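Local atomic coordinates of relik capsid n-terminal domain (Oryctolagus cuniculus, PDB entry 2XGU), a protein that probably assembles with many copies of itself into the capsid shell of an ancient lentivirus whose remains persist in the rabbit genome. Residues Thr36-Tyr39 / Phe40-Ser44; Ile52-Leu55 / Leu56-Pro60; Thr98-Gln101 / Ile102-Ile105. One frame throughout, in Å; residues are numbered along the deposited sequence.

Contact 1. Residues Thr36-Tyr39 / Phe40-Ser44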
ATOM      1  N   THR A  36     -11.961   7.071  -3.494  1.00 13.45           N
ATOM      2  CA  THR A  36     -12.149   5.874  -4.321  1.00 15.14           C
ATOM      3  C   THR A  36     -11.278   4.707  -3.843  1.00 13.82           C
ATOM      4  O   THR A  36     -11.706   3.536  -3.859  1.00 11.90           O
ATOM      5  CB  THR A  36     -11.887   6.175  -5.794  1.00 16.39           C
ATOM      6  OG1 THR A  36     -12.782   7.213  -6.200  1.00 17.69           O
ATOM      7  CG2 THR A  36     -12.130   4.936  -6.662  1.00 14.00           C
ATOM      8  N   ILE A  37     -10.057   5.021  -3.424  1.00 14.22           N
ATOM      9  CA  ILE A  37      -9.154   4.009  -2.880  1.00 11.60           C
ATOM     10  C   ILE A  37      -9.702   3.420  -1.571  1.00 10.73           C
ATOM     11  O   ILE A  37      -9.742   2.212  -1.392  1.00 11.80           O
ATOM     12  CB  ILE A  37      -7.736   4.562  -2.699  1.00 11.06           C
ATOM     13  CG1 ILE A  37      -7.192   5.091  -4.037  1.00 14.47           C
ATOM     14  CG2 ILE A  37      -6.835   3.483  -2.102  1.00 12.09           C
ATOM     15  CD1 ILE A  37      -5.861   5.875  -3.918  1.00 18.52           C
ATOM     16  N   THR A  38     -10.191   4.270  -0.676  1.00 13.24           N
ATOM     17  CA  THR A  38     -10.859   3.768   0.513  1.00 11.90           C
ATOM     18  C   THR A  38     -12.067   2.882   0.154  1.00 11.93           C
ATOM     19  O   THR A  38     -12.271   1.814   0.723  1.00 12.82           O
ATOM     20  CB  THR A  38     -11.327   4.935   1.362  1.00 15.64           C
ATOM     21  OG1 THR A  38     -10.179   5.670   1.804  1.00 16.01           O
ATOM     22  CG2 THR A  38     -12.118   4.455   2.565  1.00 19.08           C
ATOM     23  N   TYR A  39     -12.858   3.341  -0.808  1.00 12.57           N
ATOM     24  CA  TYR A  39     -14.024   2.581  -1.270  1.00 11.79           C
ATOM     25  C   TYR A  39     -13.616   1.196  -1.772  1.00 11.70           C
ATOM     26  O   TYR A  39     -14.225   0.184  -1.392  1.00 11.52           O
ATOM     27  CB  TYR A  39     -14.736   3.375  -2.377  1.00 11.43           C
ATOM     28  CG  TYR A  39     -16.068   2.828  -2.876  1.00 11.44           C
ATOM     29  CD1 TYR A  39     -17.263   3.461  -2.537  1.00 13.87           C
ATOM     30  CD2 TYR A  39     -16.131   1.727  -3.718  1.00 12.69           C
ATOM     31  CE1 TYR A  39     -18.483   3.001  -3.000  1.00 14.07           C
ATOM     32  CE2 TYR A  39     -17.371   1.256  -4.191  1.00 13.34           C
ATOM     33  CZ  TYR A  39     -18.526   1.901  -3.823  1.00 13.31           C
ATOM     34  OH  TYR A  39     -19.747   1.459  -4.287  1.00 13.67           O
ATOM     35  N   PHE A  40     -12.570   1.133  -2.598  1.00 10.74           N
ATOM     36  CA  PHE A  40     -12.104  -0.167  -3.046  1.00 11.94           C
ATOM     37  C   PHE A  40     -11.672  -1.044  -1.861  1.00 10.52           C
ATOM     38  O   PHE A  40     -11.949  -2.254  -1.828  1.00 11.19           O
ATOM     39  CB  PHE A  40     -10.957  -0.023  -4.058  1.00 11.68           C
ATOM     40  CG  PHE A  40     -10.599  -1.317  -4.736  1.00 15.21           C
ATOM     41  CD1 PHE A  40     -11.331  -1.774  -5.819  1.00 21.01           C
ATOM     42  CD2 PHE A  40      -9.553  -2.083  -4.263  1.00 18.85           C
ATOM     43  CE1 PHE A  40     -10.999  -2.975  -6.434  1.00 22.30           C
ATOM     44  CE2 PHE A  40      -9.228  -3.284  -4.869  1.00 21.56           C
ATOM     45  CZ  PHE A  40      -9.951  -3.722  -5.943  1.00 20.44           C
ATOM     46  N   GLY A  41     -10.982  -0.451  -0.882  1.00 12.18           N
ATOM     47  CA  GLY A  41     -10.577  -1.196   0.300  1.00 11.36           C
ATOM     48  C   GLY A  41     -11.761  -1.829   1.027  1.00 10.50           C
ATOM     49  O   GLY A  41     -11.710  -2.986   1.417  1.00 12.93           O
ATOM     50  N   VAL A  42     -12.833  -1.066   1.192  1.00 12.31           N
ATOM     51  CA  VAL A  42     -14.029  -1.531   1.883  1.00 11.19           C
ATOM     52  C   VAL A  42     -14.719  -2.675   1.124  1.00 13.35           C
ATOM     53  O   VAL A  42     -15.055  -3.720   1.699  1.00 17.37           O
ATOM     54  CB  VAL A  42     -15.019  -0.354   2.134  1.00 15.80           C
ATOM     55  CG1 VAL A  42     -16.347  -0.864   2.684  1.00 16.74           C
ATOM     56  CG2 VAL A  42     -14.411   0.685   3.089  1.00 16.38           C
ATOM     57  N   ILE A  43     -14.927  -2.499  -0.179  1.00 13.44           N
ATOM     58  CA  ILE A  43     -15.710  -3.491  -0.915  1.00 14.53           C
ATOM     59  C   ILE A  43     -14.964  -4.792  -1.200  1.00 17.63           C
ATOM     60  O   ILE A  43     -15.592  -5.836  -1.411  1.00 17.07           O
ATOM     61  CB  ILE A  43     -16.277  -2.935  -2.255  1.00 13.41           C
ATOM     62  CG1 ILE A  43     -15.160  -2.651  -3.256  1.00 13.25           C
ATOM     63  CG2 ILE A  43     -17.150  -1.708  -2.000  1.00 16.85           C
ATOM     64  CD1 ILE A  43     -15.689  -2.320  -4.644  1.00 18.74           C
ATOM     65  N   SER A  44     -13.636  -4.746  -1.202  1.00 13.74           N
ATOM     66  CA  SER A  44     -12.863  -5.879  -1.718  1.00 13.29           C
ATOM     67  C   SER A  44     -12.458  -6.881  -0.652  1.00 12.54           C
ATOM     68  O   SER A  44     -11.776  -7.858  -0.948  1.00 12.42           O
ATOM     69  CB  SER A  44     -11.606  -5.373  -2.416  1.00 12.01           C
ATOM     70  OG  SER A  44     -10.759  -4.680  -1.489  1.00 13.43           O
TER
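The Tyr39 ring has the backbone N of Phe40 at its edge, near its plane, while Ile43, one turn on, comes at it obliquely, with CG2 3.7 Å from Tyr39 CE2 and CD1 4.0 Å from the same carbon. The Phe40 ring carries Ser44 CB on one face, 4.0 Å above the plane and shifted toward the rim; Trp22 of helix 16-29 also meets this ring at an incline. Both aromatic side chains set CG opposite the backbone N (chi1 -173° for Tyr39). Ile43 instead holds CG1 between its own N and carbonyl carbon (chi1 67°); its CG1 and CG2 branches each lie 3.5 Å from Tyr39 O, while CD1 goes on to the ring. In the helical bundle of a retroviral capsid N-terminal domain, this is the second helix after the N-terminal hairpin: Phe40 faces inward onto helix 118-134, and Thr38 lies on the side turned to the second subunit, its OG1 hydrogen-bonded to OG1 of Thr38 in that subunit. Regular i to i+4 bonds run through the segment, among them Ile43 N to Tyr39 O at 3.0 Å and Phe40 N to Thr36 O at 2.8 Å. At the C-terminal end, Ser44 OG donates to Phe40 O over 2.7 Å, from a direction tilted 30° off the carbonyl plane; the weak backbone bond from Ser44 N uses the same oxygen. Arg125 NE bonds that hydroxyl as well, tying this helix end to helix 118-134.

Contact 2. Residues Ile52-Leu55 / Leu56-Pro60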
ATOM      1  N   ILE A  52     -11.188  -9.390  -7.997  1.00 12.16           N
ATOM      2  CA  ILE A  52     -10.462  -8.133  -8.043  1.00 11.29           C
ATOM      3  C   ILE A  52     -10.180  -7.735  -9.489  1.00 11.69           C
ATOM      4  O   ILE A  52     -10.348  -6.585  -9.869  1.00 14.06           O
ATOM      5  CB  ILE A  52      -9.163  -8.243  -7.237  1.00 12.40           C
ATOM      6  CG1 ILE A  52      -9.495  -8.277  -5.740  1.00 16.92           C
ATOM      7  CG2 ILE A  52      -8.219  -7.064  -7.569  1.00 13.57           C
ATOM      8  CD1 ILE A  52      -8.333  -8.705  -4.861  1.00 22.62           C
ATOM      9  N   ASN A  53      -9.727  -8.690 -10.287  1.00 10.55           N
ATOM     10  CA  ASN A  53      -9.413  -8.408 -11.676  1.00 11.38           C
ATOM     11  C   ASN A  53     -10.663  -8.049 -12.454  1.00 15.45           C
ATOM     12  O   ASN A  53     -10.615  -7.234 -13.360  1.00 14.49           O
ATOM     13  CB  ASN A  53      -8.679  -9.584 -12.308  1.00 15.65           C
ATOM     14  CG  ASN A  53      -7.295  -9.754 -11.718  1.00 15.50           C
ATOM     15  OD1 ASN A  53      -6.724  -8.780 -11.216  1.00 17.75           O
ATOM     16  ND2 ASN A  53      -6.758 -10.965 -11.760  1.00 18.17           N
ATOM     17  N   MET A  54     -11.786  -8.642 -12.065  1.00 13.52           N
ATOM     18  CA  MET A  54     -13.052  -8.349 -12.706  1.00 17.75           C
ATOM     19  C   MET A  54     -13.351  -6.857 -12.548  1.00 14.25           C
ATOM     20  O   MET A  54     -13.686  -6.158 -13.521  1.00 16.24           O
ATOM     21  CB  MET A  54     -14.141  -9.200 -12.042  1.00 23.60           C
ATOM     22  CG  MET A  54     -15.102  -9.839 -12.977  1.00 42.21           C
ATOM     23  SD  MET A  54     -16.061  -8.539 -13.721  1.00 71.62           S
ATOM     24  CE  MET A  54     -16.405  -7.509 -12.320  1.00 15.68           C
ATOM     25  N   LEU A  55     -13.250  -6.348 -11.330  1.00 14.46           N
ATOM     26  CA  LEU A  55     -13.592  -4.949 -11.095  1.00 16.46           C
ATOM     27  C   LEU A  55     -12.595  -4.013 -11.760  1.00 20.46           C
ATOM     28  O   LEU A  55     -12.980  -2.965 -12.282  1.00 18.89           O
ATOM     29  CB  LEU A  55     -13.707  -4.630  -9.604  1.00 24.36           C
ATOM     30  CG  LEU A  55     -15.046  -4.944  -8.930  1.00 25.42           C
ATOM     31  CD1 LEU A  55     -15.081  -4.310  -7.562  1.00 26.83           C
ATOM     32  CD2 LEU A  55     -16.219  -4.458  -9.751  1.00 23.34           C
ATOM     33  N   LEU A  56     -11.317  -4.377 -11.739  1.00 16.09           N
ATOM     34  CA  LEU A  56     -10.303  -3.566 -12.406  1.00 16.91           C
ATOM     35  C   LEU A  56     -10.572  -3.524 -13.910  1.00 18.26           C
ATOM     36  O   LEU A  56     -10.528  -2.464 -14.538  1.00 18.56           O
ATOM     37  CB  LEU A  56      -8.891  -4.108 -12.155  1.00 18.45           C
ATOM     38  CG  LEU A  56      -8.328  -4.019 -10.733  1.00 20.09           C
ATOM     39  CD1 LEU A  56      -6.949  -4.651 -10.671  1.00 20.87           C
ATOM     40  CD2 LEU A  56      -8.269  -2.570 -10.267  1.00 26.16           C
ATOM     41  N   ASN A  57     -10.868  -4.688 -14.479  1.00 15.60           N
ATOM     42  CA  ASN A  57     -10.994  -4.813 -15.928  1.00 15.81           C
ATOM     43  C   ASN A  57     -12.236  -4.145 -16.508  1.00 17.67           C
ATOM     44  O   ASN A  57     -12.233  -3.745 -17.675  1.00 19.17           O
ATOM     45  CB  ASN A  57     -10.976  -6.286 -16.328  1.00 18.10           C
ATOM     46  CG  ASN A  57      -9.598  -6.920 -16.169  1.00 23.91           C
ATOM     47  OD1 ASN A  57      -9.459  -8.141 -16.227  1.00 31.60           O
ATOM     48  ND2 ASN A  57      -8.579  -6.091 -15.993  1.00 21.76           N
ATOM     49  N   VAL A  58     -13.296  -4.020 -15.714  1.00 15.12           N
ATOM     50  CA  VAL A  58     -14.517  -3.394 -16.228  1.00 16.10           C
ATOM     51  C   VAL A  58     -14.497  -1.881 -16.066  1.00 16.27           C
ATOM     52  O   VAL A  58     -15.391  -1.189 -16.548  1.00 18.03           O
ATOM     53  CB  VAL A  58     -15.804  -3.957 -15.570  1.00 21.96           C
ATOM     54  CG1 VAL A  58     -15.925  -5.451 -15.820  1.00 38.05           C
ATOM     55  CG2 VAL A  58     -15.841  -3.616 -14.086  1.00 21.45           C
ATOM     56  N   THR A  59     -13.463  -1.356 -15.417  1.00 17.44           N
ATOM     57  CA  THR A  59     -13.368   0.083 -15.243  1.00 19.36           C
ATOM     58  C   THR A  59     -12.911   0.761 -16.536  1.00 19.92           C
ATOM     59  O   THR A  59     -11.823   0.477 -17.025  1.00 24.11           O
ATOM     60  CB  THR A  59     -12.424   0.425 -14.089  1.00 25.69           C
ATOM     61  OG1 THR A  59     -12.825  -0.305 -12.917  1.00 24.61           O
ATOM     62  CG2 THR A  59     -12.451   1.919 -13.805  1.00 30.46           C
ATOM     63  N   PRO A  60     -13.760   1.636 -17.115  1.00 23.82           N
ATOM     64  CA  PRO A  60     -13.401   2.331 -18.355  1.00 23.63           C
ATOM     65  C   PRO A  60     -12.664   3.628 -18.062  1.00 29.79           C
ATOM     66  O   PRO A  60     -12.745   4.142 -16.940  1.00 32.99           O
ATOM     67  CB  PRO A  60     -14.766   2.659 -18.964  1.00 27.07           C
ATOM     68  CG  PRO A  60     -15.608   2.941 -17.772  1.00 25.70           C
ATOM     69  CD  PRO A  60     -15.140   1.961 -16.700  1.00 25.36           C
TER
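Bends at chi2 and chi3 (-67° and -43°) turn the end of the Met54 side chain forward to the next turn of the helix, and Val58, with CG1 opposite its carbonyl carbon, meets it there: SD lies 3.7 Å from Val58 CG1, and the two side chains pass at a slant. Met54 CB itself starts away from the following turn, so the bent end makes the contact. The same rotamer puts Val58 CG2 between its N and carbonyl carbon, 3.4 Å from Leu55 O. On the buried side Ile52 and Leu56 lie side by side and point the same way, Ile52 CG2 4.1 Å from Leu56 CD1; Phe40 of helix 34-43 and Val128 of helix 118-134 pack against Ile52. Asn57 curls over the previous turn, its CG a tight 3.0 Å from Asn53 O, the oxygen that also takes the backbone N-H of Asn57 at 2.8 Å. Asn53 turns its own amide elsewhere, to Tyr124 OH through OD1 and to Arg103 O through ND2. At the end of the helix the contacts turn polar. Thr59, with OG1 opposite its carbonyl carbon (chi1 -52°), sends its hydroxyl back to Leu55 O, 2.7 Å away and only slightly tilted from the carbonyl plane, while its backbone N bonds Leu56 O at 3.3 Å. Trp22 NE1 also bonds Thr59 OG1, and Lys66 NZ donates to both Leu56 O and Thr59 O, so a positive charge sits beside the terminal carbonyls, which probably suits the negative end of the helix dipole. This is a helix C-terminus in which a threonine hydroxyl takes over the i to i-4 bond from the backbone N-H, here closing helix 49-57 of the capsid bundle.

Contact 3. Residues Thr98-Gln101 / Ile102-Ile105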
ATOM      1  N   THR A  98       3.335 -18.715  -7.046  1.00 17.65           N
ATOM      2  CA  THR A  98       3.979 -17.763  -7.939  1.00 17.61           C
ATOM      3  C   THR A  98       3.162 -16.473  -7.982  1.00 16.53           C
ATOM      4  O   THR A  98       1.987 -16.446  -7.585  1.00 15.64           O
ATOM      5  CB  THR A  98       4.063 -18.285  -9.381  1.00 18.90           C
ATOM      6  OG1 THR A  98       2.740 -18.371  -9.923  1.00 20.59           O
ATOM      7  CG2 THR A  98       4.734 -19.664  -9.437  1.00 20.80           C
ATOM      8  N   SER A  99       3.755 -15.405  -8.493  1.00 18.72           N
ATOM      9  CA  SER A  99       2.991 -14.173  -8.613  1.00 16.06           C
ATOM     10  C   SER A  99       1.802 -14.342  -9.550  1.00 17.48           C
ATOM     11  O   SER A  99       0.752 -13.736  -9.318  1.00 16.62           O
ATOM     12  CB  SER A  99       3.859 -12.972  -9.020  1.00 18.47           C
ATOM     13  OG  SER A  99       4.260 -13.040 -10.376  1.00 21.05           O
ATOM     14  N   ASP A 100       1.951 -15.155 -10.600  1.00 15.14           N
ATOM     15  CA  ASP A 100       0.828 -15.353 -11.527  1.00 16.87           C
ATOM     16  C   ASP A 100      -0.351 -15.951 -10.773  1.00 16.69           C
ATOM     17  O   ASP A 100      -1.493 -15.501 -10.917  1.00 20.07           O
ATOM     18  CB  ASP A 100       1.221 -16.272 -12.688  1.00 17.27           C
ATOM     19  CG  ASP A 100       1.880 -15.531 -13.853  1.00 21.39           C
ATOM     20  OD1 ASP A 100       1.862 -14.285 -13.884  1.00 25.08           O
ATOM     21  OD2 ASP A 100       2.409 -16.221 -14.752  1.00 29.68           O
ATOM     22  N   GLN A 101      -0.073 -16.937  -9.925  1.00 16.66           N
ATOM     23  CA  GLN A 101      -1.107 -17.573  -9.121  1.00 18.13           C
ATOM     24  C   GLN A 101      -1.726 -16.596  -8.119  1.00 20.18           C
ATOM     25  O   GLN A 101      -2.938 -16.572  -7.921  1.00 17.51           O
ATOM     26  CB  GLN A 101      -0.533 -18.793  -8.389  1.00 21.39           C
ATOM     27  CG  GLN A 101      -0.175 -19.947  -9.327  1.00 22.90           C
ATOM     28  CD  GLN A 101       0.477 -21.114  -8.610  1.00 26.82           C
ATOM     29  OE1 GLN A 101       0.016 -22.255  -8.707  1.00 32.43           O
ATOM     30  NE2 GLN A 101       1.558 -20.839  -7.891  1.00 21.43           N
ATOM     31  N   ILE A 102      -0.882 -15.797  -7.476  1.00 15.96           N
ATOM     32  CA  ILE A 102      -1.378 -14.799  -6.534  1.00 18.74           C
ATOM     33  C   ILE A 102      -2.314 -13.802  -7.229  1.00 14.22           C
ATOM     34  O   ILE A 102      -3.349 -13.425  -6.670  1.00 17.00           O
ATOM     35  CB  ILE A 102      -0.204 -14.110  -5.795  1.00 17.20           C
ATOM     36  CG1 ILE A 102       0.462 -15.098  -4.840  1.00 17.41           C
ATOM     37  CG2 ILE A 102      -0.661 -12.863  -5.049  1.00 15.24           C
ATOM     38  CD1 ILE A 102       1.885 -14.712  -4.475  1.00 17.11           C
ATOM     39  N   ARG A 103      -1.981 -13.420  -8.465  1.00 12.47           N
ATOM     40  CA  ARG A 103      -2.777 -12.476  -9.261  1.00 16.26           C
ATOM     41  C   ARG A 103      -4.003 -13.116  -9.931  1.00 18.81           C
ATOM     42  O   ARG A 103      -4.749 -12.430 -10.640  1.00 20.84           O
ATOM     43  CB  ARG A 103      -1.891 -11.841 -10.337  1.00 17.66           C
ATOM     44  CG  ARG A 103      -0.746 -10.965  -9.821  1.00 17.33           C
ATOM     45  CD  ARG A 103       0.271 -10.647 -10.921  1.00 27.91           C
ATOM     46  NE  ARG A 103      -0.278  -9.747 -11.929  1.00 33.05           N
ATOM     47  CZ  ARG A 103       0.331  -9.438 -13.067  1.00 31.91           C
ATOM     48  NH1 ARG A 103       1.520  -9.958 -13.353  1.00 27.49           N
ATOM     49  NH2 ARG A 103      -0.247  -8.605 -13.919  1.00 34.56           N
ATOM     50  N   GLY A 104      -4.190 -14.416  -9.742  1.00 17.69           N
ATOM     51  CA  GLY A 104      -5.325 -15.137 -10.299  1.00 19.24           C
ATOM     52  C   GLY A 104      -5.261 -15.437 -11.790  1.00 19.58           C
ATOM     53  O   GLY A 104      -6.281 -15.711 -12.427  1.00 23.18           O
ATOM     54  N   ILE A 105      -4.063 -15.399 -12.356  1.00 17.69           N
ATOM     55  CA  ILE A 105      -3.898 -15.619 -13.790  1.00 20.37           C
ATOM     56  C   ILE A 105      -4.099 -17.087 -14.153  1.00 24.32           C
ATOM     57  O   ILE A 105      -3.437 -17.970 -13.603  1.00 30.41           O
ATOM     58  CB  ILE A 105      -2.522 -15.143 -14.251  1.00 22.68           C
ATOM     59  CG1 ILE A 105      -2.402 -13.635 -14.031  1.00 26.37           C
ATOM     60  CG2 ILE A 105      -2.300 -15.491 -15.726  1.00 25.66           C
ATOM     61  CD1 ILE A 105      -1.026 -13.066 -14.323  1.00 30.98           C
TER
HETATM   62  O   HOH W   1       2.869 -12.208 -12.460  1.00 24.70           O
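Ile102 hangs its backbone N on Thr98 O at 2.9 Å and lays CG1 and CD1 alongside that same oxygen, CG1 3.4 Å away. Thr98 serves twice, through its carbonyl and through OG1, which accepts from Gln101 N as the N-cap of this short helix. Arg103 follows with its N bonded to Ser99 O, and its CG also rests close on that carbonyl. A bend at chi3 (70°) carries the guanidinium round to a water that accepts from NH1 at 2.8 Å and donates to both Asp100 OD1 and Ser99 OG. Asp100 OD1 itself stays 4.4 Å from Arg103 NH1, well out of the guanidinium plane, so any attraction is probably through space, and the water supplies the bonded link. Gly104 turns the chain with a positive phi of 75°. Its N bonds Gln101 O at 3.1 Å, approaching from above the carbonyl plane, and Ile105 N reaches back to Asp100 O at 2.9 Å; these two bonds make a Schellman motif at the C-terminal end. Ile105 then lays CD1 over the centre of one guanidinium face of Arg103, 4.0 Å above it, with Asp100 OD1 a tight 3.2 Å from the same methyl. A helix of barely one turn, capped at both ends, is thus set into the long connection between helices 63-83 and 118-134: Ser99 hydrogen-bonds Asp81 and packs on Trp80, Ile102 is buried against Trp80, Leu123 and Trp127, and Arg103 leans on Ala77 of helix 63-83 and Tyr124 of helix 118-134.

Contacts 1 and 2 belong to consecutive helices and pack directly on one another, Ile43 against Leu55 and Phe40 against Ile52. Contact 3, its centre about 21 Å from that of contact 1, lies across the chain's centre from it and meets contact 2 through Asn53 and Arg103. All three are only partly buried; contact 2 lies nearest the chain's centre, about 9 Å between centres against 11 Å for the others. The second subunit reaches contact 1, whereas no other chain of the assembly touches contacts 2 and 3, and contact 3 gathers charge and water. Helix ends differ too, with side-chain hydroxyls of Ser44 and Thr59 in the first two and a glycine turn in the third.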